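Local coordinates for sulfur carrier protein ThiS (Escherichia coli, PDB 1ZUD) that carries sulfur on its C-terminus as the donor for making the thiazole phosphate moiety of thiamine phosphate, at residues Ala32-Asn37 with Asp55-Phe60; Asp26-Gly31 with Leu59-Ala64. All blocks are in the same frame, centred on the assembly; numbering follows the deposited sequence.

Both contacts draw on strand 56-61, the last strand of the ubiquitin-like sheet of ThiS, and share Leu59 and Phe60. Contact 1 pairs that strand with 32-36 along its length; contact 2 takes over where the pairing ends, setting the connection from helix 18-24 against the start of the C-terminal tail. Their centres lie about 11 Å apart, and they meet where Ala32 CB packs on Gln61 NE2 at 3.7 Å. Beyond contact 2 the chain runs to Gly66, the residue that is adenylated and then converted to a thioglycine, neither modification being present here. ThiF, the adenylyltransferase, touches both contacts, packing on Ala33, Ala35, Leu58 and Phe60 and hydrogen-bonding Gln61, Ile63 and Ala64.

Contact 1. Residues Ala32-Asn37 with Asp55-Phe60; sequences AALAIN and DQILLF
The methyl of Ala33 is a small bump that packs against the far rim of the Phe60 ring, its CB 3.8 Å from Phe60 CZ. With CG in the crowded position between backbone N and carbonyl carbon (chi1 51°), the ring folds back over the neighbouring strand, and Ala33 O lies against the same side of it, 3.6 Å from the ring plane and offset toward the rim. Ala35, equally small, lies beside Leu58 on this same face of the sheet, which packs against the ThiF chain through Trp174, Leu219, Arg230 and Leu232 of that subunit. Strands 32-36 and 56-60 are antiparallel neighbours in the ubiquitin-like beta-grasp sheet, with Ala33-Phe60 and Ala35-Leu58 as hydrogen-bonded pairs and Leu34-Leu59 and Ile36-Ile57 as non-hydrogen-bonded ones. The latter four side chains face helix 18-24. Leu34, its CG anti to the backbone N, leans diagonally so that CD1 reaches Ile57 CG2 at 3.5 Å, crossing it obliquely. Ile36 and Ile57 instead lie side by side, CG1 against CG1, while Ile36 CG2 turns under the Asp55 carboxylate, 3.5 Å from Asp55 CG. Asn37 closes the end: its N donates to Gln56 O, OD1 takes Gln56 N at 2.9 Å from above the amide carbonyl plane, and ND2 reaches Asp55 OD2 at 3.1 Å, likewise from above the carboxylate plane. An alanine in place of Asn37 removes both side-chain bonds and would probably loosen this end of the strand pair. The other carboxylate oxygen, Asp55 OD1, accepts a hydrogen bond from Gln52 N.

Contact 2. Residues Asp26-Gly31 with Leu59-Ala64; sequences DQRQAG and LFQVIA
Gly31, Gln61 and Leu59 carry this contact, in which the connection between helix 18-24 and strand 32-36 of the ubiquitin-like fold lies along the end of strand 56-61 and the root of the C-terminal tail. The connection starts at Asp26, where a Schellman motif with positive phi closes the helix. Gly31 has the most surface buried. Its carbonyl accepts Val62 N at 3.0 Å, nearly along the C=O axis, and Gln61 CA adds a CA-H...O contact to the same oxygen. Positive phi (74°) suits a residue without a side chain, and a beta carbon on Gly31 would come tight against Gln61 OE1. On its other side Gly31 N donates to Asp176 OD1 of the ThiF chain, so the turn is held by ThiS and its partner enzyme together.

Gln61 bends at chi2 (-92°), bringing its amide back over the Gly31 carbonyl, with CD 3.3 Å from Gly31 O. From there NE2 makes a weak hydrogen bond to Ala30 O. The Arg28 side chain, bent at chi2 and chi3, crosses Gln61 at about a right angle, its CD 3.8 Å from Gln61 NE2. ThiF also meets Gln61: Pro180 of that chain packs on its side chain, and Gln157 NE2 of the same chain hydrogen-bonds Gln61 O.

Further back along the strand the contact is van der Waals packing. Leu59 points toward the connection, and its CD2 meets the bent chain of Gln27, 3.6 Å from Gln27 CG and equally near Gln27 OE1. A water bridges the segments beside Gln61, donating to Arg28 O at 2.5 Å and weakly accepting from Gln61 NE2 at 3.3 Å.

Contact 1. Residues Ala32-Asn37 with Asp55-Phe60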
ATOM      1  N   ALA D  32      -6.405   3.383 -23.671  1.00 27.67           N
ATOM      2  CA  ALA D  32      -6.447   1.993 -23.202  1.00 22.06           C
ATOM      3  C   ALA D  32      -5.152   1.238 -23.403  1.00 28.03           C
ATOM      4  O   ALA D  32      -4.348   1.585 -24.260  1.00 26.39           O
ATOM      5  CB  ALA D  32      -7.626   1.217 -23.921  1.00 25.60           C
ATOM      6  N   ALA D  33      -4.899   0.232 -22.576  1.00 23.45           N
ATOM      7  CA  ALA D  33      -3.703  -0.571 -22.798  1.00 28.34           C
ATOM      8  C   ALA D  33      -4.257  -1.978 -22.704  1.00 25.88           C
ATOM      9  O   ALA D  33      -5.323  -2.198 -22.137  1.00 26.25           O
ATOM     10  CB  ALA D  33      -2.608  -0.319 -21.719  1.00 25.93           C
ATOM     11  N   LEU D  34      -3.535  -2.923 -23.268  1.00 28.07           N
ATOM     12  CA  LEU D  34      -4.000  -4.297 -23.308  1.00 27.06           C
ATOM     13  C   LEU D  34      -2.873  -5.288 -22.926  1.00 23.37           C
ATOM     14  O   LEU D  34      -1.696  -5.102 -23.288  1.00 22.93           O
ATOM     15  CB  LEU D  34      -4.544  -4.575 -24.743  1.00 24.77           C
ATOM     16  CG  LEU D  34      -5.123  -5.983 -24.918  1.00 26.67           C
ATOM     17  CD1 LEU D  34      -6.573  -5.864 -25.345  1.00 32.03           C
ATOM     18  CD2 LEU D  34      -4.287  -6.799 -25.885  1.00 29.35           C
ATOM     19  N   ALA D  35      -3.229  -6.317 -22.161  1.00 21.54           N
ATOM     20  CA  ALA D  35      -2.270  -7.345 -21.813  1.00 23.99           C
ATOM     21  C   ALA D  35      -2.823  -8.681 -22.309  1.00 25.11           C
ATOM     22  O   ALA D  35      -4.052  -8.898 -22.315  1.00 26.85           O
ATOM     23  CB  ALA D  35      -2.077  -7.423 -20.327  1.00 22.14           C
ATOM     24  N   ILE D  36      -1.935  -9.563 -22.752  1.00 27.45           N
ATOM     25  CA  ILE D  36      -2.393 -10.903 -23.157  1.00 25.95           C
ATOM     26  C   ILE D  36      -1.520 -11.829 -22.378  1.00 25.38           C
ATOM     27  O   ILE D  36      -0.295 -11.727 -22.459  1.00 28.01           O
ATOM     28  CB  ILE D  36      -2.234 -11.180 -24.693  1.00 30.84           C
ATOM     29  CG1 ILE D  36      -3.314 -10.404 -25.437  1.00 31.25           C
ATOM     30  CG2 ILE D  36      -2.388 -12.728 -25.003  1.00 27.26           C
ATOM     31  CD1 ILE D  36      -3.227 -10.536 -27.008  1.00 31.83           C
ATOM     32  N   ASN D  37      -2.144 -12.717 -21.597  1.00 23.47           N
ATOM     33  CA  ASN D  37      -1.362 -13.635 -20.804  1.00 28.08           C
ATOM     34  C   ASN D  37      -0.350 -12.891 -19.953  1.00 28.00           C
ATOM     35  O   ASN D  37       0.815 -13.245 -19.888  1.00 25.86           O
ATOM     36  CB  ASN D  37      -0.674 -14.648 -21.708  1.00 29.05           C
ATOM     37  CG  ASN D  37      -1.687 -15.475 -22.476  1.00 38.65           C
ATOM     38  OD1 ASN D  37      -2.806 -15.671 -22.000  1.00 35.49           O
ATOM     39  ND2 ASN D  37      -1.317 -15.944 -23.672  1.00 41.94           N
ATOM     40  N   ASP D  55      -6.477 -17.365 -24.862  1.00 37.22           N
ATOM     41  CA  ASP D  55      -5.708 -16.184 -24.424  1.00 35.10           C
ATOM     42  C   ASP D  55      -6.408 -15.521 -23.236  1.00 31.47           C
ATOM     43  O   ASP D  55      -7.628 -15.541 -23.163  1.00 29.69           O
ATOM     44  CB  ASP D  55      -5.578 -15.166 -25.570  1.00 31.50           C
ATOM     45  CG  ASP D  55      -4.291 -15.354 -26.368  1.00 40.24           C
ATOM     46  OD1 ASP D  55      -4.142 -14.715 -27.433  1.00 45.30           O
ATOM     47  OD2 ASP D  55      -3.422 -16.147 -25.921  1.00 43.46           O
ATOM     48  N   GLN D  56      -5.647 -14.955 -22.299  1.00 29.45           N
ATOM     49  CA  GLN D  56      -6.303 -14.254 -21.168  1.00 30.49           C
ATOM     50  C   GLN D  56      -6.031 -12.784 -21.422  1.00 24.66           C
ATOM     51  O   GLN D  56      -4.896 -12.319 -21.367  1.00 28.38           O
ATOM     52  CB  GLN D  56      -5.730 -14.708 -19.825  1.00 33.01           C
ATOM     53  CG  GLN D  56      -5.692 -16.225 -19.693  1.00 37.12           C
ATOM     54  CD  GLN D  56      -5.393 -16.645 -18.281  1.00 43.60           C
ATOM     55  OE1 GLN D  56      -4.496 -16.101 -17.649  1.00 49.50           O
ATOM     56  NE2 GLN D  56      -6.142 -17.617 -17.773  1.00 48.49           N
ATOM     57  N   ILE D  57      -7.083 -12.049 -21.735  1.00 26.81           N
ATOM     58  CA  ILE D  57      -6.895 -10.667 -22.120  1.00 26.25           C
ATOM     59  C   ILE D  57      -7.476  -9.684 -21.116  1.00 29.63           C
ATOM     60  O   ILE D  57      -8.528  -9.927 -20.538  1.00 32.07           O
ATOM     61  CB  ILE D  57      -7.547 -10.440 -23.470  1.00 24.67           C
ATOM     62  CG1 ILE D  57      -6.980 -11.450 -24.500  1.00 34.49           C
ATOM     63  CG2 ILE D  57      -7.195  -9.055 -23.996  1.00 31.33           C
ATOM     64  CD1 ILE D  57      -7.704 -11.347 -25.853  1.00 27.66           C
ATOM     65  N   LEU D  58      -6.757  -8.588 -20.912  1.00 29.98           N
ATOM     66  CA  LEU D  58      -7.186  -7.500 -20.015  1.00 30.89           C
ATOM     67  C   LEU D  58      -7.124  -6.224 -20.829  1.00 30.48           C
ATOM     68  O   LEU D  58      -6.129  -5.939 -21.513  1.00 33.32           O
ATOM     69  CB  LEU D  58      -6.215  -7.326 -18.847  1.00 31.81           C
ATOM     70  CG  LEU D  58      -5.968  -8.522 -17.951  1.00 35.84           C
ATOM     71  CD1 LEU D  58      -5.102  -8.071 -16.785  1.00 42.52           C
ATOM     72  CD2 LEU D  58      -7.333  -9.074 -17.438  1.00 40.16           C
ATOM     73  N   LEU D  59      -8.197  -5.470 -20.773  1.00 25.23           N
ATOM     74  CA  LEU D  59      -8.272  -4.210 -21.458  1.00 28.96           C
ATOM     75  C   LEU D  59      -8.573  -3.206 -20.333  1.00 30.17           C
ATOM     76  O   LEU D  59      -9.576  -3.356 -19.645  1.00 35.37           O
ATOM     77  CB  LEU D  59      -9.422  -4.247 -22.437  1.00 26.50           C
ATOM     78  CG  LEU D  59      -9.585  -2.884 -23.062  1.00 31.88           C
ATOM     79  CD1 LEU D  59      -8.344  -2.597 -23.939  1.00 33.22           C
ATOM     80  CD2 LEU D  59     -10.916  -2.851 -23.830  1.00 36.78           C
ATOM     81  N   PHE D  60      -7.718  -2.220 -20.114  1.00 28.12           N
ATOM     82  CA  PHE D  60      -7.964  -1.263 -19.001  1.00 32.35           C
ATOM     83  C   PHE D  60      -7.579   0.162 -19.398  1.00 29.25           C
ATOM     84  O   PHE D  60      -6.846   0.387 -20.358  1.00 28.66           O
ATOM     85  CB  PHE D  60      -7.178  -1.700 -17.725  1.00 26.26           C
ATOM     86  CG  PHE D  60      -5.691  -1.967 -17.975  1.00 32.20           C
ATOM     87  CD1 PHE D  60      -5.269  -3.145 -18.615  1.00 30.89           C
ATOM     88  CD2 PHE D  60      -4.737  -1.014 -17.649  1.00 25.71           C
ATOM     89  CE1 PHE D  60      -3.905  -3.356 -18.926  1.00 30.53           C
ATOM     90  CE2 PHE D  60      -3.376  -1.209 -17.946  1.00 26.58           C
ATOM     91  CZ  PHE D  60      -2.953  -2.398 -18.593  1.00 26.33           C
TER

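Contact 2. Residues Asp26-Gly31 with Leu59-Ala64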
ATOM      1  N   ASP D  26     -16.926  -3.188 -29.411  1.00 37.98           N
ATOM      2  CA  ASP D  26     -17.220  -1.759 -29.341  1.00 41.44           C
ATOM      3  C   ASP D  26     -16.361  -1.029 -28.296  1.00 38.75           C
ATOM      4  O   ASP D  26     -16.829  -0.109 -27.627  1.00 40.06           O
ATOM      5  CB  ASP D  26     -18.697  -1.564 -28.989  1.00 47.18           C
ATOM      6  CG  ASP D  26     -19.325  -0.447 -29.759  1.00 59.75           C
ATOM      7  OD1 ASP D  26     -19.768  -0.697 -30.909  1.00 69.30           O
ATOM      8  OD2 ASP D  26     -19.375   0.677 -29.221  1.00 63.09           O
ATOM      9  N   GLN D  27     -15.100  -1.421 -28.161  1.00 36.84           N
ATOM     10  CA  GLN D  27     -14.219  -0.784 -27.170  1.00 34.63           C
ATOM     11  C   GLN D  27     -13.376   0.323 -27.797  1.00 39.47           C
ATOM     12  O   GLN D  27     -12.853   0.178 -28.921  1.00 30.85           O
ATOM     13  CB  GLN D  27     -13.275  -1.821 -26.566  1.00 36.20           C
ATOM     14  CG  GLN D  27     -13.959  -2.844 -25.686  1.00 40.11           C
ATOM     15  CD  GLN D  27     -14.725  -2.162 -24.544  1.00 46.59           C
ATOM     16  OE1 GLN D  27     -14.179  -1.314 -23.828  1.00 42.56           O
ATOM     17  NE2 GLN D  27     -15.993  -2.517 -24.394  1.00 47.60           N
ATOM     18  N   ARG D  28     -13.237   1.421 -27.057  1.00 34.56           N
ATOM     19  CA  ARG D  28     -12.431   2.560 -27.498  1.00 39.01           C
ATOM     20  C   ARG D  28     -10.940   2.252 -27.240  1.00 30.64           C
ATOM     21  O   ARG D  28     -10.584   1.735 -26.180  1.00 32.85           O
ATOM     22  CB  ARG D  28     -12.874   3.818 -26.722  1.00 44.92           C
ATOM     23  CG  ARG D  28     -11.799   4.861 -26.551  1.00 52.47           C
ATOM     24  CD  ARG D  28     -11.810   5.382 -25.117  1.00 64.13           C
ATOM     25  NE  ARG D  28     -12.695   6.526 -24.941  1.00 73.19           N
ATOM     26  CZ  ARG D  28     -13.258   6.872 -23.784  1.00 77.15           C
ATOM     27  NH1 ARG D  28     -13.043   6.153 -22.688  1.00 74.13           N
ATOM     28  NH2 ARG D  28     -14.008   7.966 -23.718  1.00 80.10           N
ATOM     29  N   GLN D  29     -10.073   2.606 -28.185  1.00 24.52           N
ATOM     30  CA  GLN D  29      -8.647   2.318 -28.041  1.00 29.04           C
ATOM     31  C   GLN D  29      -7.810   3.425 -27.367  1.00 25.61           C
ATOM     32  O   GLN D  29      -6.810   3.149 -26.705  1.00 24.48           O
ATOM     33  CB  GLN D  29      -8.091   1.942 -29.424  1.00 27.72           C
ATOM     34  CG  GLN D  29      -8.783   0.670 -29.947  1.00 28.52           C
ATOM     35  CD  GLN D  29      -8.244   0.215 -31.304  1.00 32.64           C
ATOM     36  OE1 GLN D  29      -7.080   0.477 -31.655  1.00 31.74           O
ATOM     37  NE2 GLN D  29      -9.093  -0.471 -32.073  1.00 27.66           N
ATOM     38  N   ALA D  30      -8.248   4.665 -27.545  1.00 30.28           N
ATOM     39  CA  ALA D  30      -7.601   5.828 -26.974  1.00 33.25           C
ATOM     40  C   ALA D  30      -7.639   5.702 -25.431  1.00 32.82           C
ATOM     41  O   ALA D  30      -8.664   5.375 -24.852  1.00 31.53           O
ATOM     42  CB  ALA D  30      -8.331   7.095 -27.432  1.00 35.18           C
ATOM     43  N   GLY D  31      -6.507   5.928 -24.785  1.00 31.16           N
ATOM     44  CA  GLY D  31      -6.473   5.826 -23.336  1.00 32.94           C
ATOM     45  C   GLY D  31      -6.508   4.400 -22.802  1.00 35.20           C
ATOM     46  O   GLY D  31      -6.606   4.220 -21.592  1.00 29.20           O
ATOM     47  N   LEU D  59      -8.197  -5.470 -20.773  1.00 25.23           N
ATOM     48  CA  LEU D  59      -8.272  -4.210 -21.458  1.00 28.96           C
ATOM     49  C   LEU D  59      -8.573  -3.206 -20.333  1.00 30.17           C
ATOM     50  O   LEU D  59      -9.576  -3.356 -19.645  1.00 35.37           O
ATOM     51  CB  LEU D  59      -9.422  -4.247 -22.437  1.00 26.50           C
ATOM     52  CG  LEU D  59      -9.585  -2.884 -23.062  1.00 31.88           C
ATOM     53  CD1 LEU D  59      -8.344  -2.597 -23.939  1.00 33.22           C
ATOM     54  CD2 LEU D  59     -10.916  -2.851 -23.830  1.00 36.78           C
ATOM     55  N   PHE D  60      -7.718  -2.220 -20.114  1.00 28.12           N
ATOM     56  CA  PHE D  60      -7.964  -1.263 -19.001  1.00 32.35           C
ATOM     57  C   PHE D  60      -7.579   0.162 -19.398  1.00 29.25           C
ATOM     58  O   PHE D  60      -6.846   0.387 -20.358  1.00 28.66           O
ATOM     59  CB  PHE D  60      -7.178  -1.700 -17.725  1.00 26.26           C
ATOM     60  CG  PHE D  60      -5.691  -1.967 -17.975  1.00 32.20           C
ATOM     61  CD1 PHE D  60      -5.269  -3.145 -18.615  1.00 30.89           C
ATOM     62  CD2 PHE D  60      -4.737  -1.014 -17.649  1.00 25.71           C
ATOM     63  CE1 PHE D  60      -3.905  -3.356 -18.926  1.00 30.53           C
ATOM     64  CE2 PHE D  60      -3.376  -1.209 -17.946  1.00 26.58           C
ATOM     65  CZ  PHE D  60      -2.953  -2.398 -18.593  1.00 26.33           C
ATOM     66  N   GLN D  61      -8.054   1.137 -18.642  1.00 26.66           N
ATOM     67  CA  GLN D  61      -7.755   2.527 -18.992  1.00 25.18           C
ATOM     68  C   GLN D  61      -6.655   3.094 -18.139  1.00 25.12           C
ATOM     69  O   GLN D  61      -6.426   2.625 -17.007  1.00 23.21           O
ATOM     70  CB  GLN D  61      -9.009   3.385 -18.803  1.00 30.29           C
ATOM     71  CG  GLN D  61     -10.058   3.151 -19.868  1.00 45.89           C
ATOM     72  CD  GLN D  61      -9.906   4.121 -21.037  1.00 54.80           C
ATOM     73  OE1 GLN D  61      -9.755   5.329 -20.824  1.00 58.09           O
ATOM     74  NE2 GLN D  61      -9.955   3.603 -22.271  1.00 52.18           N
ATOM     75  N   VAL D  62      -5.971   4.098 -18.689  1.00 21.02           N
ATOM     76  CA  VAL D  62      -4.914   4.750 -17.947  1.00 27.42           C
ATOM     77  C   VAL D  62      -5.524   5.575 -16.769  1.00 27.76           C
ATOM     78  O   VAL D  62      -6.632   6.136 -16.887  1.00 23.17           O
ATOM     79  CB  VAL D  62      -4.114   5.732 -18.860  1.00 28.84           C
ATOM     80  CG1 VAL D  62      -5.089   6.844 -19.485  1.00 19.39           C
ATOM     81  CG2 VAL D  62      -2.911   6.355 -18.029  1.00 25.31           C
ATOM     82  N   ILE D  63      -4.820   5.621 -15.635  1.00 21.98           N
ATOM     83  CA  ILE D  63      -5.278   6.487 -14.539  1.00 23.34           C
ATOM     84  C   ILE D  63      -4.134   7.506 -14.506  1.00 23.87           C
ATOM     85  O   ILE D  63      -2.967   7.137 -14.423  1.00 23.78           O
ATOM     86  CB  ILE D  63      -5.327   5.757 -13.161  1.00 22.94           C
ATOM     87  CG1 ILE D  63      -6.416   4.680 -13.179  1.00 25.44           C
ATOM     88  CG2 ILE D  63      -5.488   6.805 -12.001  1.00 27.68           C
ATOM     89  CD1 ILE D  63      -6.385   3.700 -11.999  1.00 26.58           C
ATOM     90  N   ALA D  64      -4.472   8.780 -14.556  1.00 25.49           N
ATOM     91  CA  ALA D  64      -3.461   9.826 -14.522  1.00 32.51           C
ATOM     92  C   ALA D  64      -3.496  10.657 -13.226  1.00 26.33           C
ATOM     93  O   ALA D  64      -2.562  11.369 -12.964  1.00 33.85           O
ATOM     94  CB  ALA D  64      -3.636  10.730 -15.705  1.00 26.98           C
TER
HETATM   95  O   HOH W   1     -11.494   1.187 -23.949  1.00 50.58           O